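Local coordinates for protein N-alpha-acetyltransferase 35, NatC auxiliary subunit (Saccharomyces cerevisiae, PDB 6YGA) that serves as the auxiliary subunit of the NatC N-terminal acetyltransferase, which acetylates the N-terminal methionine of the L-A virus Gag protein, at residues 454-459 against 718-723; 552-557 against 631-636; 708-713 against 725-730. All blocks are in the same frame, centred on the assembly; numbering follows the deposited sequence.

Interaction 1. Residues 454-459 against 718-723; sequences GFDLDI and GWNYFP
Helix 433-456 runs out where it meets the irregular loop 718-723, the backbones coming closest at Asp456 and Asn720, whose CA atoms are 5.2 Å apart. The helix ends in a Schellman motif: Asp458 takes a positive phi of 61°, and the N-H groups of Ile459 and, more weakly, Asp458 reach back to the carbonyls of Gly454 and Phe455. The loop that packs on this end links the two strands of the C-terminal hairpin. No hydrogen bond joins the two segments, so van der Waals contact carries the interface. Phe455 leads: its CB points toward the loop, and CG is beside the backbone N and anti to the carbonyl carbon (chi1 -76°). Its CD1 meets Pro723 CG at 3.7 Å, the two side chains crossing at about a right angle, while its CB lies 3.5 Å from the carbonyl oxygen of Tyr721. The same phenyl stacks on Phe469 and is edge-to-face with Tyr460. Asp456 takes a different rotation, CG anti to its backbone N (chi1 -178°). Its CB touches the rim of the Tyr721 ring near the ring plane, 3.9 Å from CD1, and its carboxylate forms a salt bridge with Lys453. Tyr721 CB leads off away from the helix segment, yet the ring comes back against it and the hydroxyl is hydrogen-bonded to Glu449, about two turns earlier in the same helix. Beyond the turn, the carbonyls of Leu457 and Asp458 accept hydrogen bonds from Arg140 and Arg137 of the N-alpha-acetyltransferase 30 chain, so this helix end also docks the catalytic subunit. Over one face of the Tyr721 ring, toward its rim, sits Trp719 NE1, 3.1 Å above the plane.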
# COMPACT_ATOMS: atom_id res chain seq x y z
N GLY B 454 12.62 6.94 -1.95
CA GLY B 454 12.19 6.90 -3.34
C GLY B 454 13.02 5.97 -4.21
O GLY B 454 12.51 5.40 -5.17
N PHE B 455 14.30 5.80 -3.88
CA PHE B 455 15.14 4.87 -4.63
C PHE B 455 14.73 3.43 -4.37
O PHE B 455 14.81 2.58 -5.27
CB PHE B 455 16.61 5.08 -4.30
CG PHE B 455 17.21 6.30 -4.93
CD1 PHE B 455 17.51 6.32 -6.29
CD2 PHE B 455 17.49 7.43 -4.18
CE1 PHE B 455 18.06 7.44 -6.88
CE2 PHE B 455 18.04 8.55 -4.76
CZ PHE B 455 18.32 8.56 -6.11
N ASP B 456 14.31 3.12 -3.14
CA ASP B 456 13.88 1.76 -2.83
C ASP B 456 12.61 1.40 -3.58
O ASP B 456 12.41 0.23 -3.94
CB ASP B 456 13.68 1.61 -1.32
CG ASP B 456 13.28 0.20 -0.91
OD1 ASP B 456 14.07 -0.74 -1.14
OD2 ASP B 456 12.18 0.04 -0.34
N LEU B 457 11.75 2.38 -3.83
CA LEU B 457 10.50 2.17 -4.55
C LEU B 457 10.63 2.40 -6.05
O LEU B 457 9.64 2.27 -6.77
CB LEU B 457 9.42 3.09 -3.97
CG LEU B 457 9.15 2.95 -2.47
CD1 LEU B 457 8.24 4.06 -1.98
CD2 LEU B 457 8.55 1.59 -2.14
N ASP B 458 11.84 2.74 -6.53
CA ASP B 458 12.08 2.99 -7.96
C ASP B 458 11.23 4.14 -8.47
O ASP B 458 10.76 4.13 -9.61
CB ASP B 458 11.85 1.72 -8.79
CG ASP B 458 12.95 0.69 -8.60
OD1 ASP B 458 14.13 1.05 -8.79
OD2 ASP B 458 12.65 -0.46 -8.24
N ILE B 459 11.01 5.14 -7.62
CA ILE B 459 10.29 6.34 -8.03
C ILE B 459 11.12 7.14 -9.02
O ILE B 459 10.58 7.69 -9.99
CB ILE B 459 9.91 7.17 -6.79
CG1 ILE B 459 8.92 6.40 -5.91
CG2 ILE B 459 9.34 8.51 -7.20
CD1 ILE B 459 7.63 6.06 -6.62
N GLY B 718 22.16 -5.98 -0.55
CA GLY B 718 22.54 -4.64 -0.16
C GLY B 718 21.37 -3.84 0.38
O GLY B 718 20.27 -4.36 0.62
N TRP B 719 21.62 -2.55 0.58
CA TRP B 719 20.59 -1.61 1.01
C TRP B 719 20.24 -0.72 -0.17
O TRP B 719 21.08 0.06 -0.64
CB TRP B 719 21.06 -0.79 2.21
CG TRP B 719 19.96 0.04 2.78
CD1 TRP B 719 19.88 1.40 2.82
CD2 TRP B 719 18.74 -0.45 3.37
NE1 TRP B 719 18.70 1.79 3.41
CE2 TRP B 719 17.98 0.67 3.76
CE3 TRP B 719 18.23 -1.73 3.61
CZ2 TRP B 719 16.74 0.55 4.37
CZ3 TRP B 719 17.00 -1.85 4.23
CH2 TRP B 719 16.27 -0.71 4.60
N ASN B 720 19.00 -0.83 -0.64
CA ASN B 720 18.58 -0.26 -1.91
C ASN B 720 18.14 1.19 -1.81
O ASN B 720 17.50 1.70 -2.75
CB ASN B 720 17.48 -1.12 -2.52
CG ASN B 720 17.96 -2.52 -2.83
OD1 ASN B 720 19.15 -2.74 -3.07
ND2 ASN B 720 17.04 -3.48 -2.84
N TYR B 721 18.45 1.89 -0.72
CA TYR B 721 18.38 3.34 -0.76
C TYR B 721 19.44 3.92 -1.68
O TYR B 721 19.32 5.08 -2.10
CB TYR B 721 18.53 3.94 0.64
CG TYR B 721 17.29 3.88 1.51
CD1 TYR B 721 16.22 3.04 1.20
CD2 TYR B 721 17.18 4.67 2.64
CE1 TYR B 721 15.09 2.99 2.00
CE2 TYR B 721 16.06 4.63 3.45
CZ TYR B 721 15.02 3.79 3.12
OH TYR B 721 13.90 3.75 3.92
N PHE B 722 20.48 3.15 -1.99
CA PHE B 722 21.58 3.59 -2.85
C PHE B 722 21.76 2.54 -3.94
O PHE B 722 22.64 1.67 -3.84
CB PHE B 722 22.87 3.79 -2.05
CG PHE B 722 22.71 4.66 -0.84
CD1 PHE B 722 22.40 4.11 0.39
CD2 PHE B 722 22.87 6.04 -0.93
CE1 PHE B 722 22.25 4.91 1.52
CE2 PHE B 722 22.73 6.84 0.19
CZ PHE B 722 22.42 6.27 1.42
N PRO B 723 20.94 2.57 -4.99
CA PRO B 723 21.09 1.59 -6.06
C PRO B 723 22.38 1.79 -6.84
O PRO B 723 23.02 2.84 -6.77
CB PRO B 723 19.86 1.85 -6.95
CG PRO B 723 19.51 3.27 -6.69
CD PRO B 723 19.84 3.52 -5.25

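Interaction 2. Residues 552-557 against 631-636. With EDO (1,2-ethanediol), chain Y.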
# COMPACT_ATOMS: atom_id res chain seq x y z
N CYS B 552 25.93 9.36 -0.84
CA CYS B 552 25.32 10.25 -1.83
C CYS B 552 26.38 10.87 -2.73
O CYS B 552 26.20 10.94 -3.95
CB CYS B 552 24.52 11.34 -1.12
SG CYS B 552 23.15 10.74 -0.13
N LEU B 553 27.48 11.34 -2.14
CA LEU B 553 28.55 11.93 -2.94
C LEU B 553 29.12 10.90 -3.90
O LEU B 553 29.37 11.20 -5.08
CB LEU B 553 29.64 12.48 -2.03
CG LEU B 553 30.69 13.40 -2.66
CD1 LEU B 553 30.01 14.47 -3.50
CD2 LEU B 553 31.56 14.03 -1.58
N ILE B 554 29.33 9.67 -3.42
CA ILE B 554 29.82 8.61 -4.29
C ILE B 554 28.88 8.41 -5.47
O ILE B 554 29.32 8.24 -6.62
CB ILE B 554 30.00 7.31 -3.48
CG1 ILE B 554 31.23 7.43 -2.58
CG2 ILE B 554 30.10 6.10 -4.40
CD1 ILE B 554 31.34 6.35 -1.54
N GLU B 555 27.57 8.46 -5.22
CA GLU B 555 26.61 8.35 -6.31
C GLU B 555 26.69 9.54 -7.26
O GLU B 555 26.62 9.37 -8.48
CB GLU B 555 25.20 8.22 -5.74
CG GLU B 555 24.97 6.96 -4.91
CD GLU B 555 24.57 5.76 -5.75
OE1 GLU B 555 24.94 5.70 -6.94
OE2 GLU B 555 23.87 4.88 -5.22
N VAL B 556 26.87 10.75 -6.72
CA VAL B 556 26.97 11.95 -7.56
C VAL B 556 28.20 11.87 -8.46
O VAL B 556 28.13 12.16 -9.66
CB VAL B 556 26.98 13.21 -6.68
CG1 VAL B 556 27.36 14.44 -7.50
CG2 VAL B 556 25.62 13.42 -6.03
N PHE B 557 29.34 11.46 -7.89
CA PHE B 557 30.54 11.29 -8.71
C PHE B 557 30.32 10.24 -9.80
O PHE B 557 30.74 10.44 -10.95
CB PHE B 557 31.73 10.90 -7.83
CG PHE B 557 32.50 12.08 -7.31
CD1 PHE B 557 33.30 12.83 -8.15
CD2 PHE B 557 32.44 12.41 -5.97
CE1 PHE B 557 34.02 13.91 -7.67
CE2 PHE B 557 33.16 13.49 -5.48
CZ PHE B 557 33.95 14.24 -6.33
N ASN B 631 39.46 7.52 -8.01
CA ASN B 631 40.20 7.30 -6.77
C ASN B 631 39.40 7.76 -5.56
O ASN B 631 39.50 7.14 -4.49
CB ASN B 631 41.55 8.01 -6.83
CG ASN B 631 42.36 7.84 -5.56
OD1 ASN B 631 42.82 6.75 -5.24
ND2 ASN B 631 42.54 8.94 -4.83
N PHE B 632 38.60 8.81 -5.70
CA PHE B 632 37.75 9.23 -4.59
C PHE B 632 36.70 8.17 -4.27
O PHE B 632 36.44 7.88 -3.09
CB PHE B 632 37.08 10.57 -4.89
CG PHE B 632 36.04 10.96 -3.88
CD1 PHE B 632 36.40 11.65 -2.74
CD2 PHE B 632 34.71 10.64 -4.08
CE1 PHE B 632 35.45 12.00 -1.80
CE2 PHE B 632 33.76 10.98 -3.14
CZ PHE B 632 34.13 11.67 -2.01
N ILE B 633 36.07 7.60 -5.30
CA ILE B 633 35.03 6.59 -5.08
C ILE B 633 35.60 5.39 -4.34
O ILE B 633 35.03 4.92 -3.34
CB ILE B 633 34.40 6.18 -6.42
CG1 ILE B 633 33.50 7.29 -6.95
CG2 ILE B 633 33.63 4.87 -6.29
CD1 ILE B 633 32.78 6.94 -8.23
N GLU B 634 36.75 4.88 -4.79
CA GLU B 634 37.37 3.73 -4.14
C GLU B 634 37.83 4.08 -2.73
O GLU B 634 37.65 3.29 -1.80
CB GLU B 634 38.54 3.21 -4.97
CG GLU B 634 38.18 2.90 -6.42
CD GLU B 634 39.35 2.34 -7.20
OE1 GLU B 634 40.29 1.81 -6.57
OE2 GLU B 634 39.34 2.44 -8.44
N THR B 635 38.43 5.26 -2.55
CA THR B 635 38.92 5.65 -1.23
C THR B 635 37.78 5.87 -0.26
O THR B 635 37.83 5.42 0.89
CB THR B 635 39.79 6.91 -1.34
OG1 THR B 635 40.93 6.62 -2.16
CG2 THR B 635 40.26 7.36 0.03
N GLU B 636 36.72 6.56 -0.71
CA GLU B 636 35.60 6.86 0.18
C GLU B 636 34.79 5.61 0.50
O GLU B 636 34.25 5.50 1.61
CB GLU B 636 34.71 7.93 -0.46
CG GLU B 636 33.75 8.60 0.52
CD GLU B 636 34.47 9.43 1.56
OE1 GLU B 636 35.67 9.73 1.38
OE2 GLU B 636 33.83 9.80 2.57
C1 EDO Y . 32.26 8.77 7.00
O1 EDO Y . 31.25 8.13 7.78
C2 EDO Y . 32.73 7.85 5.88
O2 EDO Y . 33.88 8.43 5.27
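Two helical segments, 552-557 of helix 511-564 and 631-636 of helix 619-653, pack antiparallel in the helical region assigned to the NAA35-like, TPR-repeat family, their axes 9.8 Å apart at closest approach and their N-to-C directions 156° apart. Apolar side chains make up most of the contact. Phe632 has CG anti to its backbone N, which sends the ring across to the other helix; the first torsion of Phe557 is different. The two rings meet obliquely, with planes at 44° and centroids 4.7 Å apart. Phe557 CE2 lies over one face of Phe632, and the closest carbons are Phe557 CD2 and Phe632 CE2, 3.4 Å apart. Leu553, its CG anti to the backbone N, crosses Phe632 at about a right angle and sets CD2 3.5 Å from CZ at the far end of that ring. Ile554 and Ile633 share one conformation, CG1 beside the backbone N and CG2 anti to it, and cross obliquely with their CG2 methyls 4.2 Å apart. From there each extended CG1 branch runs to a different neighbour: Ile554 CD1 reaches Glu636 CB at 3.9 Å, and Ile633 CG1 and CD1 rest against Phe557 CB. Glu636 bends at chi2 (67°), so its methylenes stay on the isoleucine while the carboxylate turns aside. There OE2 accepts a hydrogen bond from O2 of an ethanediol, probably from the crystallisation liquor, at 3.0 Å between those oxygens, and is also bonded to Ser550 OG. Phe613 is edge-to-face with Phe557. With no hydrogen bond between the two segments themselves, cohesion comes from apolar contact, Ile554 and Ile633 buried and the phenylalanine pair partly exposed, while Glu636 lends its aliphatic part to the seam and keeps its carboxylate in polar company.

Interaction 3. Residues 708-713 against 725-730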
# COMPACT_ATOMS: atom_id res chain seq x y z
N TYR B 708 24.80 2.12 -24.88
CA TYR B 708 24.52 1.76 -23.50
C TYR B 708 23.38 2.60 -22.93
O TYR B 708 23.14 3.74 -23.35
CB TYR B 708 25.75 1.95 -22.60
CG TYR B 708 26.92 1.06 -22.95
CD1 TYR B 708 26.96 -0.26 -22.53
CD2 TYR B 708 27.99 1.55 -23.69
CE1 TYR B 708 28.03 -1.07 -22.85
CE2 TYR B 708 29.06 0.75 -24.01
CZ TYR B 708 29.08 -0.56 -23.58
OH TYR B 708 30.15 -1.36 -23.90
N LYS B 709 22.67 2.02 -21.97
CA LYS B 709 21.71 2.73 -21.14
C LYS B 709 22.07 2.51 -19.68
O LYS B 709 22.70 1.51 -19.33
CB LYS B 709 20.27 2.26 -21.42
CG LYS B 709 20.03 0.80 -21.09
CD LYS B 709 18.62 0.37 -21.50
CE LYS B 709 18.40 -1.11 -21.22
NZ LYS B 709 17.06 -1.56 -21.67
N VAL B 710 21.68 3.45 -18.83
CA VAL B 710 21.95 3.37 -17.40
C VAL B 710 20.68 2.92 -16.70
O VAL B 710 19.59 3.43 -16.98
CB VAL B 710 22.44 4.72 -16.84
CG1 VAL B 710 22.85 4.57 -15.39
CG2 VAL B 710 23.61 5.24 -17.68
N GLU B 711 20.81 1.95 -15.80
CA GLU B 711 19.70 1.46 -15.01
C GLU B 711 20.07 1.49 -13.54
O GLU B 711 21.23 1.23 -13.18
CB GLU B 711 19.29 0.04 -15.42
CG GLU B 711 18.77 -0.10 -16.84
CD GLU B 711 18.28 -1.51 -17.13
OE1 GLU B 711 18.58 -2.42 -16.32
OE2 GLU B 711 17.60 -1.72 -18.15
N LEU B 712 19.10 1.80 -12.69
CA LEU B 712 19.29 1.79 -11.24
C LEU B 712 19.02 0.38 -10.75
O LEU B 712 17.87 -0.04 -10.63
CB LEU B 712 18.37 2.80 -10.57
CG LEU B 712 18.64 4.27 -10.91
CD1 LEU B 712 17.50 5.14 -10.41
CD2 LEU B 712 19.96 4.71 -10.30
N VAL B 713 20.09 -0.36 -10.47
CA VAL B 713 20.00 -1.78 -10.13
C VAL B 713 20.04 -1.95 -8.62
O VAL B 713 20.89 -1.36 -7.95
CB VAL B 713 21.13 -2.58 -10.81
CG1 VAL B 713 21.15 -4.01 -10.30
CG2 VAL B 713 20.96 -2.56 -12.32
N GLN B 725 24.29 2.34 -10.19
CA GLN B 725 24.09 2.90 -11.53
C GLN B 725 24.86 2.04 -12.52
O GLN B 725 26.08 2.17 -12.65
CB GLN B 725 24.53 4.36 -11.57
CG GLN B 725 23.78 5.25 -10.59
CD GLN B 725 24.26 6.70 -10.61
OE1 GLN B 725 24.19 7.37 -11.64
NE2 GLN B 725 24.74 7.18 -9.47
N THR B 726 24.15 1.17 -13.23
CA THR B 726 24.74 0.10 -14.01
C THR B 726 24.60 0.35 -15.51
O THR B 726 23.53 0.75 -15.98
CB THR B 726 24.09 -1.25 -13.65
OG1 THR B 726 24.08 -1.40 -12.23
CG2 THR B 726 24.85 -2.41 -14.28
N LEU B 727 25.68 0.13 -16.25
CA LEU B 727 25.64 0.16 -17.70
C LEU B 727 24.98 -1.11 -18.22
O LEU B 727 25.15 -2.19 -17.63
CB LEU B 727 27.05 0.27 -18.29
CG LEU B 727 27.70 1.64 -18.17
CD1 LEU B 727 29.05 1.65 -18.85
CD2 LEU B 727 26.77 2.67 -18.78
N ARG B 728 24.24 -0.99 -19.31
CA ARG B 728 23.65 -2.16 -19.95
C ARG B 728 23.51 -1.88 -21.44
O ARG B 728 23.12 -0.78 -21.84
CB ARG B 728 22.30 -2.53 -19.32
CG ARG B 728 22.41 -3.68 -18.34
CD ARG B 728 21.19 -3.84 -17.45
NE ARG B 728 21.51 -4.62 -16.26
CZ ARG B 728 20.66 -4.87 -15.27
NH1 ARG B 728 19.42 -4.39 -15.32
NH2 ARG B 728 21.05 -5.60 -14.23
N ILE B 729 23.85 -2.88 -22.25
CA ILE B 729 23.76 -2.73 -23.70
C ILE B 729 22.31 -2.62 -24.12
O ILE B 729 21.44 -3.36 -23.63
CB ILE B 729 24.46 -3.91 -24.40
CG1 ILE B 729 25.96 -3.91 -24.07
CG2 ILE B 729 24.24 -3.85 -25.90
CD1 ILE B 729 26.75 -4.94 -24.84
N LYS B 730 22.03 -1.69 -25.02
CA LYS B 730 20.67 -1.45 -25.49
C LYS B 730 20.19 -2.57 -26.41
O LYS B 730 19.03 -2.99 -26.35
CB LYS B 730 20.59 -0.10 -26.21
CG LYS B 730 19.21 0.53 -26.24
CD LYS B 730 19.28 1.93 -26.83
CE LYS B 730 20.35 2.76 -26.13
NZ LYS B 730 20.47 4.13 -26.70
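Strands 708-713 and 725-729 pair antiparallel as the two arms of a beta hairpin near the C-terminus of the model. Four backbone hydrogen bonds join the two segments, two in each hydrogen-bonded pair, and the ladder runs on at Val713-Ile724 and Lys730-Glu707. In the Lys709-Arg728 pair, Lys709 N gives a nearly straight bond to Arg728 O (2.8 Å, 169°), while Arg728 N reaches Lys709 O at the more bent angle of 135°. The Glu711-Thr726 pair is more even, with Thr726 N 2.9 Å from Glu711 O and the donors in the carbonyl planes. CA-H...O contacts from Tyr708 and Val710 to the carbonyls of Arg728 and Thr726 supplement these bonds. Charged groups gather on the face of Lys709, Glu711, Thr726 and Arg728. Glu711 OE1 meets Arg728 NH1 in a very short salt bridge modelled at 2.4 Å, with carboxylate and guanidinium planes 82° apart. Lys709 puts CG in the crowded position between backbone N and carbonyl carbon and then extends, bringing NZ to 3.6 Å from Glu711 OE2; the carboxylate is thus shared by two cations, which would be expected to favour its ionised form. Val713 CG2 lies over one face of the guanidinium, 3.4 Å above its plane. Apolar contacts occupy the other face, where Val710 CG2 approaches Leu727 CD2 and Leu712 CD2 lies 3.9 Å from the aliphatic Gln725 CG. At the open end of the hairpin Tyr708 and Ile729 run side by side, CE1 against CG1 at 3.7 Å. The face bearing Val710, Leu727 and Gln725 rests on the helices: Val710 and Gln725 touch Leu562 of helix 511-564, Gln725 NE2 is hydrogen-bonded to Glu555 there, and Leu727 packs on Leu696 of helix 668-701.

The three contacts lie in the C-terminal half of the chain, centres about 15 Å (1 to 3), 17 Å (1 to 2) and 18 Å (2 to 3) apart. Interactions 1 and 3 share the hairpin and alternate along the chain: the first strand of 3 precedes the loop segment of 1, which meets the end of helix 433-456, and the second follows it. Interaction 2 falls in sequence between the two segments of 1 and ends before 3 begins. Glu555, on helix 511-564, touches both other contacts, packing by the loop at Phe722 and Pro723. The chain's last strands thus tie back to helices far earlier in sequence, beside the helix end that binds the N-alpha-acetyltransferase 30 chain.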